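Local coordinates for antifreeze protein (Uncultured bacterium, PDB 6EIO), which probably binds ice, as an antifreeze protein built on the beta-helical ice-binding-like fold, at residues A[38-43]-A[56-61]; A[62-67]-A[76-81]; A[126-131]-A[147-152]; A[151-156]-A[178-183]. One frame throughout, in Å; residues are numbered along the deposited sequence. Where two conformers were deposited one is given.

Contact 1 (A[38-43]-A[56-61]); sequences VIAGSS and LGLSPG
Leu56 and Leu58 both carry CG anti to the backbone N (chi1 172° and 175°), and chi2 near +60° then brings CD1 toward the strand of Val38 and Ala40. Leu56 CD1 meets Val38 CG1 at 3.6 Å. The two side chains lie side by side and point the same way. Leu58 CD1 reaches further along: it touches Ala40 CB at 4.0 Å and rests 3.5 Å from Gly41 O. Val219 touches Val38 and Ala40 on this face, and Ile64 touches the two leucines.

The strands run parallel in a regular ladder that joins neighbouring coils of the beta-helix expected of the ice-binding-like fold. Gly57 N donates to Val38 O at 2.9 Å, and Ala40 N donates to Gly57 O. Ser59 N then donates to Ala40 O, a longer bond of 3.2 Å. Gly57 adds no side chain beside Ile39 on the opposite face. Ile39 packs there on Ala86 and Ile90 of helix 81-99.

Past the strands the two chains stay together. The peptide bond before Pro60 is cis, and Pro60 CD sits 3.5 Å from Gly41 O. Gly41 O accepts from Gly61 N instead, at 2.8 Å and nearly along the C=O axis. A CB on Gly61 would clash with Gly41 O and Ser42 O, so the close approach depends on glycine. Ser59 turns away, and its OG bonds Asn84 OD1 of the helix.

The contact is therefore held by backbone hydrogen bonds, with an apolar row on one face. The proline has no N-H to give, and the glycine after it supplies the last bond.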
loop_
_atom_site.group_PDB
_atom_site.type_symbol
_atom_site.label_atom_id
_atom_site.label_comp_id
_atom_site.label_asym_id
_atom_site.label_seq_id
_atom_site.Cartn_x
_atom_site.Cartn_y
_atom_site.Cartn_z
ATOM N N VAL A 38 4.302 -8.599 1.149
ATOM C CA VAL A 38 3.875 -8.708 -0.241
ATOM C C VAL A 38 2.950 -9.906 -0.371
ATOM O O VAL A 38 3.284 -10.992 0.121
ATOM C CB VAL A 38 5.088 -8.881 -1.181
ATOM C CG1 VAL A 38 4.613 -9.080 -2.626
ATOM C CG2 VAL A 38 6.032 -7.682 -1.095
ATOM N N ILE A 39 1.811 -9.718 -1.039
ATOM C CA ILE A 39 0.911 -10.804 -1.421
ATOM C C ILE A 39 0.488 -10.566 -2.862
ATOM O O ILE A 39 0.205 -9.427 -3.241
ATOM C CB ILE A 39 -0.371 -10.860 -0.542
ATOM C CG1 ILE A 39 -0.010 -11.162 0.906
ATOM C CG2 ILE A 39 -1.381 -11.851 -1.117
ATOM C CD1 ILE A 39 -1.185 -11.199 1.867
ATOM N N ALA A 40 0.427 -11.639 -3.652
ATOM C CA ALA A 40 -0.112 -11.582 -5.000
ATOM C C ALA A 40 -1.134 -12.692 -5.205
ATOM O O ALA A 40 -1.224 -13.649 -4.428
ATOM C CB ALA A 40 1.009 -11.696 -6.040
ATOM N N GLY A 41 -1.873 -12.571 -6.305
ATOM C CA GLY A 41 -2.848 -13.568 -6.701
ATOM C C GLY A 41 -2.384 -14.462 -7.838
ATOM O O GLY A 41 -2.414 -15.687 -7.717
ATOM N N SER A 42 -1.968 -13.870 -8.953
ATOM C CA SER A 42 -1.698 -14.666 -10.137
ATOM C C SER A 42 -0.253 -15.147 -10.222
ATOM O O SER A 42 -0.018 -16.301 -10.596
ATOM C CB SER A 42 -2.093 -13.883 -11.395
ATOM O OG SER A 42 -1.378 -12.666 -11.482
ATOM N N SER A 43 0.718 -14.284 -9.910
ATOM C CA SER A 43 2.130 -14.640 -9.959
ATOM C C SER A 43 2.924 -13.526 -9.292
ATOM O O SER A 43 2.413 -12.436 -9.026
ATOM C CB SER A 43 2.615 -14.854 -11.394
ATOM O OG SER A 43 2.585 -13.643 -12.128
ATOM N N LEU A 56 5.934 -13.355 2.363
ATOM C CA LEU A 56 5.595 -13.240 0.946
ATOM C C LEU A 56 4.557 -14.311 0.632
ATOM O O LEU A 56 4.806 -15.496 0.887
ATOM C CB LEU A 56 6.854 -13.434 0.085
ATOM C CG LEU A 56 6.697 -13.528 -1.433
ATOM C CD1 LEU A 56 6.022 -12.305 -2.034
ATOM C CD2 LEU A 56 8.043 -13.747 -2.100
ATOM N N GLY A 57 3.409 -13.905 0.097
ATOM C CA GLY A 57 2.319 -14.823 -0.175
ATOM C C GLY A 57 1.884 -14.810 -1.627
ATOM O O GLY A 57 1.910 -13.771 -2.297
ATOM N N LEU A 58 1.415 -15.970 -2.094
ATOM C CA LEU A 58 0.861 -16.124 -3.434
ATOM C C LEU A 58 -0.241 -17.168 -3.370
ATOM O O LEU A 58 -0.014 -18.285 -2.901
ATOM C CB LEU A 58 1.948 -16.552 -4.427
ATOM C CG LEU A 58 1.456 -16.860 -5.835
ATOM C CD1 LEU A 58 0.880 -15.629 -6.534
ATOM C CD2 LEU A 58 2.590 -17.460 -6.654
ATOM N N SER A 59 -1.426 -16.805 -3.861
ATOM C CA SER A 59 -2.543 -17.735 -3.960
ATOM C C SER A 59 -3.604 -17.034 -4.782
ATOM O O SER A 59 -3.865 -15.857 -4.522
ATOM C CB SER A 59 -3.095 -18.038 -2.569
ATOM O OG SER A 59 -4.320 -18.746 -2.669
ATOM N N PRO A 60 -4.259 -17.699 -5.750
ATOM C CA PRO A 60 -4.169 -19.128 -6.074
ATOM C C PRO A 60 -3.081 -19.473 -7.093
ATOM O O PRO A 60 -2.932 -20.649 -7.430
ATOM C CB PRO A 60 -5.546 -19.408 -6.674
ATOM C CG PRO A 60 -5.883 -18.117 -7.364
ATOM C CD PRO A 60 -5.362 -17.040 -6.474
ATOM N N GLY A 61 -2.354 -18.486 -7.604
ATOM C CA GLY A 61 -1.277 -18.750 -8.540
ATOM C C GLY A 61 -0.144 -19.548 -7.913
ATOM O O GLY A 61 -0.071 -19.729 -6.698
#

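Contact 2 (A[62-67]-A[76-81]); sequences TSIGGF and LHINDA. With SO4 (sulfate ion), chain E.
Leu76 begins the second segment by meeting Ile64. Their CD1 atoms are 3.4 Å apart, tighter than usual for two carbons, and the side chains slide past each other in opposite directions. His77 points away from 62-67. Its ND1 donates to Asp80 OD2 at 2.7 Å, a nearly straight bond (171°) that lies in the ring plane and uses the syn lone pair of the carboxylate. This bond helps to set the turn of the imidazole, which also meets the ring of Phe36.

Ile78 faces Ile64 again. Ile78 CG1 is anti to the carbonyl carbon (chi1 -57°), and CD1 beyond it lies 3.9 Å from Ile64 CD1. Ile64 CD1 thus touches both Leu76 and Ile78. Asn79 follows in a left-handed backbone conformation. Its ND2 passes 3.7 Å from Thr62 CG2, but its hydrogen bonds go to Gly61 O and Pro60 O. Asp80 is the N-cap of the next helix, with OD1 bonded to Ala83 N.

No hydrogen bond joins the two segments. On the far end of 62-67, Gly66 N donates to sulfate O4 at 2.8 Å; the ion probably comes from the crystallisation liquor.

Strand 63-65 is an outermost strand of its sheet and pairs with 43-47. Strand 76-78 pairs with 55-58 and leads into helix 81-99. Leu56 and Leu58 also touch Ile64, so its side chain bridges the two sheets.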
loop_
_atom_site.group_PDB
_atom_site.type_symbol
_atom_site.label_atom_id
_atom_site.label_comp_id
_atom_site.label_asym_id
_atom_site.label_seq_id
_atom_site.Cartn_x
_atom_site.Cartn_y
_atom_site.Cartn_z
ATOM N N THR A 62 0.768 -20.025 -8.768
ATOM C CA THR A 62 1.843 -20.897 -8.314
ATOM C C THR A 62 3.252 -20.374 -8.568
ATOM O O THR A 62 4.194 -20.834 -7.899
ATOM C CB THR A 62 1.717 -22.275 -8.986
ATOM O OG1 THR A 62 1.744 -22.115 -10.408
ATOM C CG2 THR A 62 0.416 -22.949 -8.575
ATOM N N SER A 63 3.428 -19.456 -9.513
ATOM C CA SER A 63 4.745 -19.081 -10.008
ATOM C C SER A 63 5.278 -17.845 -9.299
ATOM O O SER A 63 4.684 -16.759 -9.384
ATOM C CB SER A 63 4.696 -18.796 -11.503
ATOM O OG SER A 63 5.952 -18.320 -11.949
ATOM N N ILE A 64 6.428 -18.016 -8.648
ATOM C CA ILE A 64 7.266 -16.924 -8.179
ATOM C C ILE A 64 8.615 -17.051 -8.868
ATOM O O ILE A 64 9.331 -18.042 -8.690
ATOM C CB ILE A 64 7.423 -16.920 -6.652
ATOM C CG1 ILE A 64 6.044 -16.778 -5.996
ATOM C CG2 ILE A 64 8.353 -15.797 -6.198
ATOM C CD1 ILE A 64 6.079 -16.416 -4.536
ATOM N N GLY A 65 8.973 -16.041 -9.636
ATOM C CA GLY A 65 10.238 -16.009 -10.336
ATOM C C GLY A 65 11.198 -15.017 -9.706
ATOM O O GLY A 65 10.792 -13.968 -9.202
ATOM N N GLY A 66 12.482 -15.338 -9.765
ATOM C CA GLY A 66 13.508 -14.369 -9.477
ATOM C C GLY A 66 14.024 -14.321 -8.060
ATOM O O GLY A 66 14.677 -13.336 -7.705
ATOM N N PHE A 67 13.783 -15.357 -7.254
ATOM C CA PHE A 67 14.392 -15.499 -5.930
ATOM C C PHE A 67 15.167 -16.814 -5.935
ATOM O O PHE A 67 14.552 -17.881 -5.783
ATOM C CB PHE A 67 13.315 -15.552 -4.837
ATOM C CG PHE A 67 12.585 -14.245 -4.614
ATOM C CD1 PHE A 67 11.585 -13.837 -5.476
ATOM C CD2 PHE A 67 12.910 -13.427 -3.539
ATOM C CE1 PHE A 67 10.923 -12.639 -5.271
ATOM C CE2 PHE A 67 12.260 -12.230 -3.350
ATOM C CZ PHE A 67 11.271 -11.835 -4.217
ATOM N N LEU A 76 7.937 -17.755 2.856
ATOM C CA LEU A 76 7.215 -17.885 1.600
ATOM C C LEU A 76 6.003 -18.793 1.796
ATOM O O LEU A 76 6.138 -19.955 2.200
ATOM C CB LEU A 76 8.144 -18.477 0.546
ATOM C CG LEU A 76 7.532 -18.723 -0.829
ATOM C CD1 LEU A 76 6.971 -17.443 -1.434
ATOM C CD2 LEU A 76 8.575 -19.336 -1.759
ATOM N N HIS A 77 4.822 -18.283 1.450
ATOM C CA HIS A 77 3.551 -18.979 1.622
ATOM C C HIS A 77 2.836 -19.022 0.274
ATOM O O HIS A 77 2.295 -18.003 -0.166
ATOM C CB HIS A 77 2.696 -18.226 2.636
ATOM C CG HIS A 77 3.215 -18.279 4.035
ATOM N ND1 HIS A 77 3.124 -19.419 4.797
ATOM C CD2 HIS A 77 3.800 -17.348 4.832
ATOM C CE1 HIS A 77 3.641 -19.193 5.994
ATOM N NE2 HIS A 77 4.051 -17.942 6.052
ATOM N N ILE A 78 2.848 -20.188 -0.373
ATOM C CA ILE A 78 2.216 -20.377 -1.676
ATOM C C ILE A 78 1.116 -21.418 -1.521
ATOM O O ILE A 78 1.383 -22.589 -1.229
ATOM C CB ILE A 78 3.198 -20.809 -2.771
ATOM C CG1 ILE A 78 4.332 -19.800 -2.921
ATOM C CG2 ILE A 78 2.443 -20.982 -4.082
ATOM C CD1 ILE A 78 5.394 -20.218 -3.917
ATOM N N ASN A 79 -0.131 -20.988 -1.689
ATOM C CA ASN A 79 -1.271 -21.905 -1.693
ATOM C C ASN A 79 -1.313 -22.781 -0.447
ATOM O O ASN A 79 -1.735 -23.932 -0.492
ATOM C CB ASN A 79 -1.319 -22.734 -2.977
ATOM C CG ASN A 79 -1.609 -21.866 -4.165
ATOM O OD1 ASN A 79 -2.445 -20.957 -4.063
ATOM N ND2 ASN A 79 -0.907 -22.075 -5.269
ATOM N N ASP A 80 -0.916 -22.222 0.675
ATOM C CA ASP A 80 -0.954 -22.908 1.947
ATOM C C ASP A 80 -2.018 -22.277 2.845
ATOM O O ASP A 80 -2.751 -21.362 2.456
ATOM C CB ASP A 80 0.449 -22.948 2.551
ATOM C CG ASP A 80 0.944 -21.599 3.040
ATOM O OD1 ASP A 80 0.336 -20.566 2.699
ATOM O OD2 ASP A 80 1.965 -21.594 3.785
ATOM N N ALA A 81 -2.135 -22.782 4.061
ATOM C CA ALA A 81 -3.218 -22.329 4.911
ATOM C C ALA A 81 -3.160 -20.812 5.134
ATOM O O ALA A 81 -4.180 -20.106 5.051
ATOM C CB ALA A 81 -3.139 -23.073 6.239
HETATM S S SO4 E . 13.221 -18.495 -11.882
HETATM O O1 SO4 E . 12.721 -17.762 -13.050
HETATM O O2 SO4 E . 12.095 -19.213 -11.276
HETATM O O3 SO4 E . 14.239 -19.439 -12.280
HETATM O O4 SO4 E . 13.746 -17.565 -10.918
#

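Contact 3 (A[126-131]-A[147-152]); sequences SSLAVS and FVIQIA
Leu128 CD2 touches two isoleucines of the facing strand. It lies 3.7 Å from Ile149 CG2 and 3.7 Å from Ile151 CD1. The leucine side chain crosses each isoleucine at about a right angle. Ile149 was deposited in two conformers, so its half of the contact describes one of them. Ile151 gives more surface than Ile149: its CG1 is 3.9 Å from Leu128 CD2, and its CG2 lies 4.1 Å from Leu128 CB and 3.9 Å from Ser126 O. Ile151 CG1 is anti to the carbonyl carbon (chi1 -57°), and CG2 is left beside that carbon. An alanine at Ile151 would probably open a gap beside Leu128, leaving CD2 with only Ile149 from this pair of segments and Leu128 CB without the isoleucine methyls.

The next shell sets these groups in place. Leu128 also packs on Ile112 and Trp176, while Ile149 packs on Tyr122, Phe137 and Trp176. The backbone of Leu128 is hydrogen-bonded to Thr156 of strand 155-157 and to Thr154 just before it. Ser126 O accepts from Ser124 OG. On the other side of strand 147-151, Gln150 points away, and its NE2 bonds Ala97 O and Arg100 O.

No hydrogen bond crosses the contact. It is an apolar seam inside the beta-helix, between strand 128-130 of one sheet and strand 147-151 of another, and shape and burial hold it.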
loop_
_atom_site.group_PDB
_atom_site.type_symbol
_atom_site.label_atom_id
_atom_site.label_comp_id
_atom_site.label_asym_id
_atom_site.label_seq_id
_atom_site.Cartn_x
_atom_site.Cartn_y
_atom_site.Cartn_z
ATOM N N SER A 126 -10.881 9.077 -10.318
ATOM C CA SER A 126 -10.048 8.796 -11.484
ATOM C C SER A 126 -8.672 8.348 -10.971
ATOM O O SER A 126 -8.507 7.990 -9.797
ATOM C CB SER A 126 -10.029 10.025 -12.409
ATOM O OG SER A 126 -9.563 11.170 -11.720
ATOM N N SER A 127 -7.666 8.379 -11.833
ATOM C CA SER A 127 -6.351 7.937 -11.403
ATOM C C SER A 127 -5.746 8.939 -10.422
ATOM O O SER A 127 -5.954 10.155 -10.518
ATOM C CB SER A 127 -5.414 7.774 -12.599
ATOM O OG SER A 127 -5.763 6.649 -13.394
ATOM N N LEU A 128 -4.984 8.400 -9.459
ATOM C CA LEU A 128 -4.289 9.191 -8.458
ATOM C C LEU A 128 -2.795 8.988 -8.676
ATOM O O LEU A 128 -2.352 7.864 -8.937
ATOM C CB LEU A 128 -4.683 8.742 -7.048
ATOM C CG LEU A 128 -4.313 9.710 -5.925
ATOM C CD1 LEU A 128 -5.135 10.984 -6.007
ATOM C CD2 LEU A 128 -4.519 9.026 -4.584
ATOM N N ALA A 129 -2.022 10.069 -8.588
ATOM C CA ALA A 129 -0.608 9.992 -8.925
ATOM C C ALA A 129 0.200 10.899 -8.023
ATOM O O ALA A 129 -0.294 11.905 -7.538
ATOM C CB ALA A 129 -0.374 10.402 -10.378
ATOM N N VAL A 130 1.448 10.534 -7.807
ATOM C CA VAL A 130 2.441 11.470 -7.312
ATOM C C VAL A 130 3.387 11.692 -8.486
ATOM O O VAL A 130 4.239 10.848 -8.777
ATOM C CB VAL A 130 3.163 10.954 -6.060
ATOM C CG1 VAL A 130 3.962 12.068 -5.435
ATOM C CG2 VAL A 130 2.168 10.361 -5.056
ATOM N N SER A 131 3.216 12.814 -9.200
ATOM C CA SER A 131 3.970 13.038 -10.433
ATOM C C SER A 131 5.022 14.108 -10.302
ATOM O O SER A 131 6.073 14.005 -10.930
ATOM C CB SER A 131 3.062 13.374 -11.631
ATOM O OG SER A 131 2.479 14.658 -11.594
ATOM N N PHE A 147 -5.512 7.258 7.867
ATOM C CA PHE A 147 -5.681 7.863 6.555
ATOM C C PHE A 147 -6.097 6.766 5.585
ATOM O O PHE A 147 -5.362 5.789 5.422
ATOM C CB PHE A 147 -4.363 8.486 6.067
ATOM C CG PHE A 147 -3.650 9.393 7.050
ATOM C CD1 PHE A 147 -2.877 8.854 8.076
ATOM C CD2 PHE A 147 -3.686 10.784 6.904
ATOM C CE1 PHE A 147 -2.154 9.685 8.928
ATOM C CE2 PHE A 147 -2.952 11.597 7.743
ATOM C CZ PHE A 147 -2.199 11.048 8.763
ATOM N N VAL A 148 -7.260 6.934 4.941
ATOM C CA VAL A 148 -7.775 5.953 3.988
ATOM C C VAL A 148 -8.001 6.660 2.659
ATOM O O VAL A 148 -8.710 7.675 2.615
ATOM C CB VAL A 148 -9.089 5.324 4.475
ATOM C CG1 VAL A 148 -9.650 4.358 3.429
ATOM C CG2 VAL A 148 -8.891 4.632 5.821
ATOM N N ILE A 149 -7.425 6.113 1.583
ATOM C CA ILE A 149 -7.567 6.697 0.254
ATOM C C ILE A 149 -8.176 5.664 -0.677
ATOM O O ILE A 149 -7.623 4.575 -0.869
ATOM C CB ILE A 149 -6.243 7.214 -0.309
ATOM C CG1 ILE A 149 -5.657 8.263 0.621
ATOM C CG2 ILE A 149 -6.485 7.820 -1.685
ATOM C CD1 ILE A 149 -4.244 8.634 0.282
ATOM N N GLN A 150 -9.334 6.012 -1.241
ATOM C CA GLN A 150 -10.087 5.169 -2.164
ATOM C C GLN A 150 -9.804 5.651 -3.582
ATOM O O GLN A 150 -9.942 6.846 -3.861
ATOM C CB GLN A 150 -11.590 5.309 -1.921
ATOM C CG GLN A 150 -12.007 4.964 -0.505
ATOM C CD GLN A 150 -13.437 5.354 -0.205
ATOM O OE1 GLN A 150 -13.945 6.363 -0.729
ATOM N NE2 GLN A 150 -14.083 4.596 0.639
ATOM N N ILE A 151 -9.415 4.745 -4.476
ATOM C CA ILE A 151 -8.976 5.126 -5.814
ATOM C C ILE A 151 -9.737 4.298 -6.846
ATOM O O ILE A 151 -9.585 3.077 -6.905
ATOM C CB ILE A 151 -7.456 4.961 -5.974
ATOM C CG1 ILE A 151 -6.728 5.786 -4.905
ATOM C CG2 ILE A 151 -7.021 5.363 -7.371
ATOM C CD1 ILE A 151 -5.314 5.366 -4.680
ATOM N N ALA A 152 -10.527 4.977 -7.685
ATOM C CA ALA A 152 -11.400 4.298 -8.649
ATOM C C ALA A 152 -10.656 3.698 -9.830
ATOM O O ALA A 152 -11.203 2.821 -10.504
ATOM C CB ALA A 152 -12.423 5.284 -9.205
#

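Contact 4 (A[151-156]-A[178-183]); sequences IASTLT and VSSSAS
Val178 CG2 is the main bump of this contact. It fits into the hollow that Ile151 and Leu155 form on the neighbouring coil, 4.1 Å from Ile151 CD1 and 3.9 Å from Leu155 CB. Val178 lies alongside Ile151 but crosses Leu155 at about a right angle. Its other methyl, CG1, fits against Ser153 O at 3.6 Å. Further on, the small Ala182 CB tucks up to Leu155 O at 3.4 Å and also meets Leu155 CB.

The bends between these strands stack too. Ser179 OG is anti to the carbonyl carbon and beside the backbone N (chi1 -61°). Both donors of Ser179 therefore converge on Ile151 O, N at 2.9 Å and OG at 2.8 Å. The N-H comes nearly head-on to the carbonyl, and the hydroxyl is tilted from its plane. Ser179 OG also bonds Gln177 NE2. An alanine at Ser179 would probably leave Ile151 O with only the amide of this pair, and Gln177 NE2 without the hydroxyl.

Ser180 N reaches Ser153 O at 3.2 Å from above the carbonyl plane. Regular pairing resumes past the bend. Leu155 N donates to Ser181 O, and Ser183 N donates to Leu155 O at 2.9 Å. On the face of Thr156 and Ser183 the side chains are small. Thr154 OG1 is hydrogen-bonded to Ser127 OG of the preceding coil.

Matching residues thus sit on one another through strand, bend and strand. This is the stacking of successive coils in a beta-helix, as in the ice-binding-like fold.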
loop_
_atom_site.group_PDB
_atom_site.type_symbol
_atom_site.label_atom_id
_atom_site.label_comp_id
_atom_site.label_asym_id
_atom_site.label_seq_id
_atom_site.Cartn_x
_atom_site.Cartn_y
_atom_site.Cartn_z
ATOM N N ILE A 151 -9.415 4.745 -4.476
ATOM C CA ILE A 151 -8.976 5.126 -5.814
ATOM C C ILE A 151 -9.737 4.298 -6.846
ATOM O O ILE A 151 -9.585 3.077 -6.905
ATOM C CB ILE A 151 -7.456 4.961 -5.974
ATOM C CG1 ILE A 151 -6.728 5.786 -4.905
ATOM C CG2 ILE A 151 -7.021 5.363 -7.371
ATOM C CD1 ILE A 151 -5.314 5.366 -4.680
ATOM N N ALA A 152 -10.527 4.977 -7.685
ATOM C CA ALA A 152 -11.400 4.298 -8.649
ATOM C C ALA A 152 -10.656 3.698 -9.830
ATOM O O ALA A 152 -11.203 2.821 -10.504
ATOM C CB ALA A 152 -12.423 5.284 -9.205
ATOM N N SER A 153 -9.398 4.068 -10.015
ATOM C CA SER A 153 -8.621 3.674 -11.170
ATOM C C SER A 153 -7.238 3.214 -10.697
ATOM O O SER A 153 -7.130 2.353 -9.813
ATOM C CB SER A 153 -8.591 4.824 -12.182
ATOM O OG SER A 153 -7.992 4.362 -13.370
ATOM N N THR A 154 -6.191 3.761 -11.294
ATOM C CA THR A 154 -4.816 3.410 -10.978
ATOM C C THR A 154 -4.188 4.374 -9.981
ATOM O O THR A 154 -4.626 5.510 -9.802
ATOM C CB THR A 154 -3.970 3.376 -12.257
ATOM O OG1 THR A 154 -3.971 4.687 -12.833
ATOM C CG2 THR A 154 -4.480 2.362 -13.265
ATOM N N LEU A 155 -3.116 3.877 -9.363
ATOM C CA LEU A 155 -2.246 4.643 -8.475
ATOM C C LEU A 155 -0.832 4.560 -9.038
ATOM O O LEU A 155 -0.313 3.452 -9.192
ATOM C CB LEU A 155 -2.275 4.028 -7.069
ATOM C CG LEU A 155 -1.257 4.593 -6.070
ATOM C CD1 LEU A 155 -1.448 6.075 -5.815
ATOM C CD2 LEU A 155 -1.354 3.801 -4.765
ATOM N N THR A 156 -0.200 5.699 -9.322
ATOM C CA THR A 156 1.123 5.676 -9.927
ATOM C C THR A 156 2.002 6.771 -9.346
ATOM O O THR A 156 1.538 7.771 -8.796
ATOM C CB THR A 156 1.090 5.834 -11.445
ATOM O OG1 THR A 156 0.556 7.115 -11.771
ATOM C CG2 THR A 156 0.287 4.728 -12.079
ATOM N N VAL A 178 -6.973 0.427 -4.241
ATOM C CA VAL A 178 -6.732 0.674 -5.653
ATOM C C VAL A 178 -7.637 -0.255 -6.461
ATOM O O VAL A 178 -7.495 -1.484 -6.405
ATOM C CB VAL A 178 -5.250 0.457 -5.988
ATOM C CG1 VAL A 178 -5.004 0.623 -7.490
ATOM C CG2 VAL A 178 -4.365 1.386 -5.176
ATOM N N SER A 179 -8.564 0.330 -7.235
ATOM C CA SER A 179 -9.565 -0.482 -7.911
ATOM C C SER A 179 -9.037 -1.168 -9.160
ATOM O O SER A 179 -9.686 -2.093 -9.660
ATOM C CB SER A 179 -10.792 0.360 -8.253
ATOM O OG SER A 179 -11.406 0.898 -7.097
ATOM N N SER A 180 -7.888 -0.737 -9.675
ATOM C CA SER A 180 -7.251 -1.467 -10.766
ATOM C C SER A 180 -5.840 -1.837 -10.332
ATOM O O SER A 180 -5.697 -2.730 -9.491
ATOM C CB SER A 180 -7.402 -0.779 -12.115
ATOM O OG SER A 180 -6.759 0.454 -12.045
ATOM N N SER A 181 -4.798 -1.188 -10.870
ATOM C CA SER A 181 -3.413 -1.532 -10.604
ATOM C C SER A 181 -2.624 -0.310 -10.144
ATOM O O SER A 181 -3.039 0.839 -10.322
ATOM C CB SER A 181 -2.759 -2.107 -11.854
ATOM O OG SER A 181 -3.294 -3.387 -12.161
ATOM N N ALA A 182 -1.463 -0.593 -9.555
ATOM C CA ALA A 182 -0.538 0.438 -9.114
ATOM C C ALA A 182 0.833 0.224 -9.745
ATOM O O ALA A 182 1.274 -0.914 -9.928
ATOM C CB ALA A 182 -0.396 0.438 -7.594
ATOM N N SER A 183 1.511 1.335 -10.053
ATOM C CA SER A 183 2.857 1.268 -10.614
ATOM C C SER A 183 3.709 2.386 -10.024
ATOM O O SER A 183 3.393 3.574 -10.137
ATOM C CB SER A 183 2.825 1.329 -12.141
ATOM O OG SER A 183 4.005 0.780 -12.723
#

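In the fold
The contacts follow one another along the chain, and contact 4 begins on the stretch where contact 3 ends. They form two groups. Contacts 1 and 2 have centres about 7 Å apart and meet where Leu56 O faces His77 N. Contacts 3 and 4 are equally close and share Ile151 and Ala152. Contacts 2 and 3 lie on opposite sides of the chain's centre, about 29 Å between centres. Contacts 1 and 4 hold the beta-helix coil to coil by parallel pairing. Contacts 2 and 3 join strands of different sheets, near the surface in contact 2 and buried in contact 3. Helix 81-99 runs alongside. Such stacking probably keeps the sheet faces regular, consistent with ice binding.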